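Local coordinates for cytoplasmic protein (PDB 7LPO) that probably hydrolyses steryl beta-glucosides, as a sterylglucosidase of glycoside hydrolase family 5, at residues A[337-345]-A[357-367]. Residues are numbered along the deposited sequence; the frame is centred on the assembly and turned at random.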
loop_
_atom_site.group_PDB
_atom_site.type_symbol
_atom_site.label_atom_id
_atom_site.label_comp_id
_atom_site.label_asym_id
_atom_site.label_seq_id
_atom_site.Cartn_x
_atom_site.Cartn_y
_atom_site.Cartn_z
ATOM N N LYS A 337 14.985 5.226 -29.480
ATOM C CA LYS A 337 13.946 4.216 -29.354
ATOM C C LYS A 337 14.004 3.565 -27.982
ATOM O O LYS A 337 15.080 3.394 -27.402
ATOM C CB LYS A 337 14.095 3.144 -30.436
ATOM C CG LYS A 337 13.895 3.686 -31.838
ATOM C CD LYS A 337 14.140 2.632 -32.896
ATOM C CE LYS A 337 14.017 3.244 -34.287
ATOM N NZ LYS A 337 14.502 2.327 -35.364
ATOM N N LEU A 338 12.825 3.209 -27.467
ATOM C CA LEU A 338 12.755 2.561 -26.162
ATOM C C LEU A 338 13.366 1.167 -26.194
ATOM O O LEU A 338 13.847 0.670 -25.170
ATOM C CB LEU A 338 11.299 2.474 -25.701
ATOM C CG LEU A 338 11.050 1.662 -24.433
ATOM C CD1 LEU A 338 11.676 2.380 -23.238
ATOM C CD2 LEU A 338 9.565 1.420 -24.188
ATOM N N TRP A 339 13.367 0.531 -27.350
ATOM C CA TRP A 339 13.610 -0.898 -27.446
ATOM C C TRP A 339 15.092 -1.202 -27.582
ATOM O O TRP A 339 15.788 -0.593 -28.398
ATOM C CB TRP A 339 12.829 -1.461 -28.630
ATOM C CG TRP A 339 11.420 -0.992 -28.595
ATOM C CD1 TRP A 339 10.861 -0.024 -29.361
ATOM C CD2 TRP A 339 10.391 -1.458 -27.713
ATOM N NE1 TRP A 339 9.535 0.134 -29.030
ATOM C CE2 TRP A 339 9.227 -0.729 -28.010
ATOM C CE3 TRP A 339 10.347 -2.418 -26.699
ATOM C CZ2 TRP A 339 8.027 -0.930 -27.334
ATOM C CZ3 TRP A 339 9.150 -2.620 -26.021
ATOM C CH2 TRP A 339 8.010 -1.875 -26.339
ATOM N N LEU A 340 15.562 -2.123 -26.746
ATOM C CA LEU A 340 16.911 -2.656 -26.836
ATOM C C LEU A 340 17.229 -3.115 -28.250
ATOM O O LEU A 340 16.493 -3.915 -28.832
ATOM C CB LEU A 340 17.032 -3.848 -25.888
ATOM C CG LEU A 340 17.750 -3.780 -24.549
ATOM C CD1 LEU A 340 17.988 -5.234 -24.093
ATOM C CD2 LEU A 340 19.027 -3.010 -24.597
ATOM N N SER A 341 18.345 -2.638 -28.788
ATOM C CA SER A 341 18.898 -3.257 -29.986
ATOM C C SER A 341 19.446 -4.651 -29.663
ATOM O O SER A 341 19.715 -4.997 -28.508
ATOM C CB SER A 341 20.009 -2.396 -30.583
ATOM O OG SER A 341 21.228 -2.617 -29.896
ATOM N N LYS A 342 19.595 -5.466 -30.705
ATOM C CA LYS A 342 20.114 -6.813 -30.498
ATOM C C LYS A 342 21.511 -6.776 -29.911
ATOM O O LYS A 342 21.827 -7.522 -28.977
ATOM C CB LYS A 342 20.144 -7.575 -31.812
ATOM C CG LYS A 342 18.791 -7.851 -32.358
ATOM C CD LYS A 342 18.896 -8.215 -33.819
ATOM C CE LYS A 342 18.150 -7.198 -34.672
ATOM N NZ LYS A 342 18.949 -5.961 -34.926
ATOM N N GLU A 343 22.376 -5.939 -30.482
ATOM C CA GLU A 343 23.739 -5.831 -29.978
ATOM C C GLU A 343 23.730 -5.456 -28.508
ATOM O O GLU A 343 24.514 -5.995 -27.716
ATOM C CB GLU A 343 24.518 -4.813 -30.805
ATOM C CG GLU A 343 24.910 -5.358 -32.169
ATOM C CD GLU A 343 24.976 -4.290 -33.240
ATOM O OE1 GLU A 343 24.592 -4.588 -34.394
ATOM O OE2 GLU A 343 25.423 -3.162 -32.929
ATOM N N ASP A 344 22.819 -4.561 -28.115
ATOM C CA ASP A 344 22.713 -4.216 -26.704
ATOM C C ASP A 344 22.113 -5.358 -25.894
ATOM O O ASP A 344 22.467 -5.532 -24.726
ATOM C CB ASP A 344 21.907 -2.933 -26.538
ATOM C CG ASP A 344 22.693 -1.711 -26.975
ATOM O OD1 ASP A 344 23.928 -1.706 -26.762
ATOM O OD2 ASP A 344 22.087 -0.774 -27.545
ATOM N N ASP A 345 21.249 -6.175 -26.493
ATOM C CA ASP A 345 20.757 -7.341 -25.768
ATOM C C ASP A 345 21.890 -8.322 -25.497
ATOM O O ASP A 345 22.019 -8.850 -24.385
ATOM C CB ASP A 345 19.638 -8.028 -26.541
ATOM C CG ASP A 345 18.844 -9.002 -25.669
ATOM O OD1 ASP A 345 18.572 -8.647 -24.493
ATOM O OD2 ASP A 345 18.509 -10.113 -26.147
ATOM N N ARG A 357 16.796 -15.547 -25.569
ATOM C CA ARG A 357 15.598 -14.946 -26.128
ATOM C C ARG A 357 15.231 -15.631 -27.437
ATOM O O ARG A 357 16.097 -15.912 -28.269
ATOM C CB ARG A 357 15.807 -13.450 -26.358
ATOM C CG ARG A 357 14.506 -12.666 -26.519
ATOM C CD ARG A 357 14.801 -11.229 -26.861
ATOM N NE ARG A 357 15.577 -10.557 -25.822
ATOM C CZ ARG A 357 15.066 -10.117 -24.674
ATOM N NH1 ARG A 357 13.777 -10.291 -24.404
ATOM N NH2 ARG A 357 15.843 -9.515 -23.791
ATOM N N GLY A 358 13.938 -15.908 -27.606
ATOM C CA GLY A 358 13.476 -16.613 -28.784
ATOM C C GLY A 358 13.611 -15.784 -30.045
ATOM O O GLY A 358 13.675 -14.555 -30.016
ATOM N N LYS A 359 13.634 -16.479 -31.184
ATOM C CA LYS A 359 13.934 -15.811 -32.444
ATOM C C LYS A 359 12.769 -14.994 -32.985
ATOM O O LYS A 359 12.987 -14.109 -33.812
ATOM C CB LYS A 359 14.369 -16.828 -33.504
ATOM C CG LYS A 359 15.806 -17.360 -33.356
ATOM C CD LYS A 359 16.887 -16.262 -33.293
ATOM C CE LYS A 359 16.600 -15.081 -34.228
ATOM N NZ LYS A 359 17.787 -14.166 -34.369
ATOM N N GLU A 360 11.542 -15.246 -32.559
ATOM C CA GLU A 360 10.439 -14.406 -33.011
ATOM C C GLU A 360 10.243 -13.164 -32.143
ATOM O O GLU A 360 9.379 -12.336 -32.451
ATOM C CB GLU A 360 9.147 -15.227 -33.083
ATOM C CG GLU A 360 9.119 -16.245 -34.238
ATOM C CD GLU A 360 9.749 -15.720 -35.538
ATOM O OE1 GLU A 360 10.943 -16.022 -35.796
ATOM O OE2 GLU A 360 9.054 -15.000 -36.294
ATOM N N TRP A 361 11.036 -12.996 -31.089
ATOM C CA TRP A 361 10.986 -11.791 -30.259
ATOM C C TRP A 361 11.850 -10.736 -30.925
ATOM O O TRP A 361 13.044 -10.623 -30.648
ATOM C CB TRP A 361 11.481 -12.069 -28.845
ATOM C CG TRP A 361 11.133 -10.987 -27.864
ATOM C CD1 TRP A 361 10.933 -9.654 -28.132
ATOM C CD2 TRP A 361 10.932 -11.144 -26.457
ATOM N NE1 TRP A 361 10.627 -8.976 -26.973
ATOM C CE2 TRP A 361 10.615 -9.866 -25.932
ATOM C CE3 TRP A 361 10.989 -12.240 -25.587
ATOM C CZ2 TRP A 361 10.361 -9.658 -24.590
ATOM C CZ3 TRP A 361 10.731 -12.037 -24.256
ATOM C CH2 TRP A 361 10.416 -10.750 -23.763
ATOM N N ALA A 362 11.245 -9.953 -31.814
ATOM C CA ALA A 362 11.992 -8.913 -32.507
ATOM C C ALA A 362 12.498 -7.884 -31.505
ATOM O O ALA A 362 11.775 -7.467 -30.596
ATOM C CB ALA A 362 11.113 -8.241 -33.557
ATOM N N LEU A 363 13.758 -7.498 -31.658
ATOM C CA LEU A 363 14.386 -6.505 -30.807
ATOM C C LEU A 363 14.605 -5.215 -31.587
ATOM O O LEU A 363 14.625 -5.197 -32.818
ATOM C CB LEU A 363 15.714 -7.027 -30.253
ATOM C CG LEU A 363 15.572 -8.158 -29.228
ATOM C CD1 LEU A 363 16.935 -8.807 -28.966
ATOM C CD2 LEU A 363 14.958 -7.645 -27.950
ATOM N N GLY A 364 14.743 -4.121 -30.845
ATOM C CA GLY A 364 15.029 -2.847 -31.464
ATOM C C GLY A 364 13.887 -2.244 -32.240
ATOM O O GLY A 364 14.099 -1.272 -32.966
ATOM N N THR A 365 12.690 -2.804 -32.128
ATOM C CA THR A 365 11.504 -2.266 -32.773
ATOM C C THR A 365 10.328 -2.546 -31.847
ATOM O O THR A 365 10.437 -3.329 -30.901
ATOM C CB THR A 365 11.327 -2.868 -34.171
ATOM O OG1 THR A 365 10.248 -2.221 -34.850
ATOM C CG2 THR A 365 11.059 -4.350 -34.098
ATOM N N CYS A 366 9.205 -1.880 -32.105
ATOM C CA CYS A 366 8.057 -1.985 -31.213
ATOM C C CYS A 366 7.502 -3.400 -31.207
ATOM O O CYS A 366 7.176 -3.959 -32.262
ATOM C CB CYS A 366 6.960 -1.005 -31.629
ATOM S SG CYS A 366 5.497 -1.058 -30.580
ATOM N N ILE A 367 7.374 -3.973 -30.006
ATOM C CA ILE A 367 6.861 -5.330 -29.881
ATOM C C ILE A 367 5.372 -5.397 -30.197
ATOM O O ILE A 367 4.877 -6.453 -30.613
ATOM C CB ILE A 367 7.178 -5.875 -28.474
ATOM C CG1 ILE A 367 7.011 -7.397 -28.431
ATOM C CG2 ILE A 367 6.309 -5.214 -27.409
ATOM C CD1 ILE A 367 7.953 -8.145 -29.393
#
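A side-on salt bridge between Asp345 and Arg357 ties the first turn of helix 342-348 to the loop that runs on to helix 367-370. Arg357 NE meets Asp345 OD2 at 3.0 Å, nearly straight at 175°, while Arg357 NH2 reaches Asp345 OD1 at 2.9 Å. Both oxygens lie close to the guanidinium plane, yet both nitrogens come in from above the carboxylate plane. Ser350 also bonds Asp345 OD2, and the backbone carbonyls of Tyr162 and Ala163 take Arg357 NH2 and NH1; arginine suits this place because its several N-H groups can serve several acceptors at once. Leu363 packs beside the bridge, its CD1 3.7 Å from Asp345 CB. Next to it, Gly364 has a positive phi (71°), which favours glycine, and lies against Ser341. As the N-cap of the helix, Ser341 OG, on a short side chain able to turn back, accepts from Asp344 N at 3.1 Å. Two residues before the cap, Trp339 lays one indole face on the backbone of 365-367, with Cys366 CA 3.7 Å from the centroid of its five-membered ring, a CH-pi contact. With Trp339 CG anti to the carbonyl carbon (chi1 -49°), Trp339 CH2 meets Ile367 CG2 at 3.9 Å.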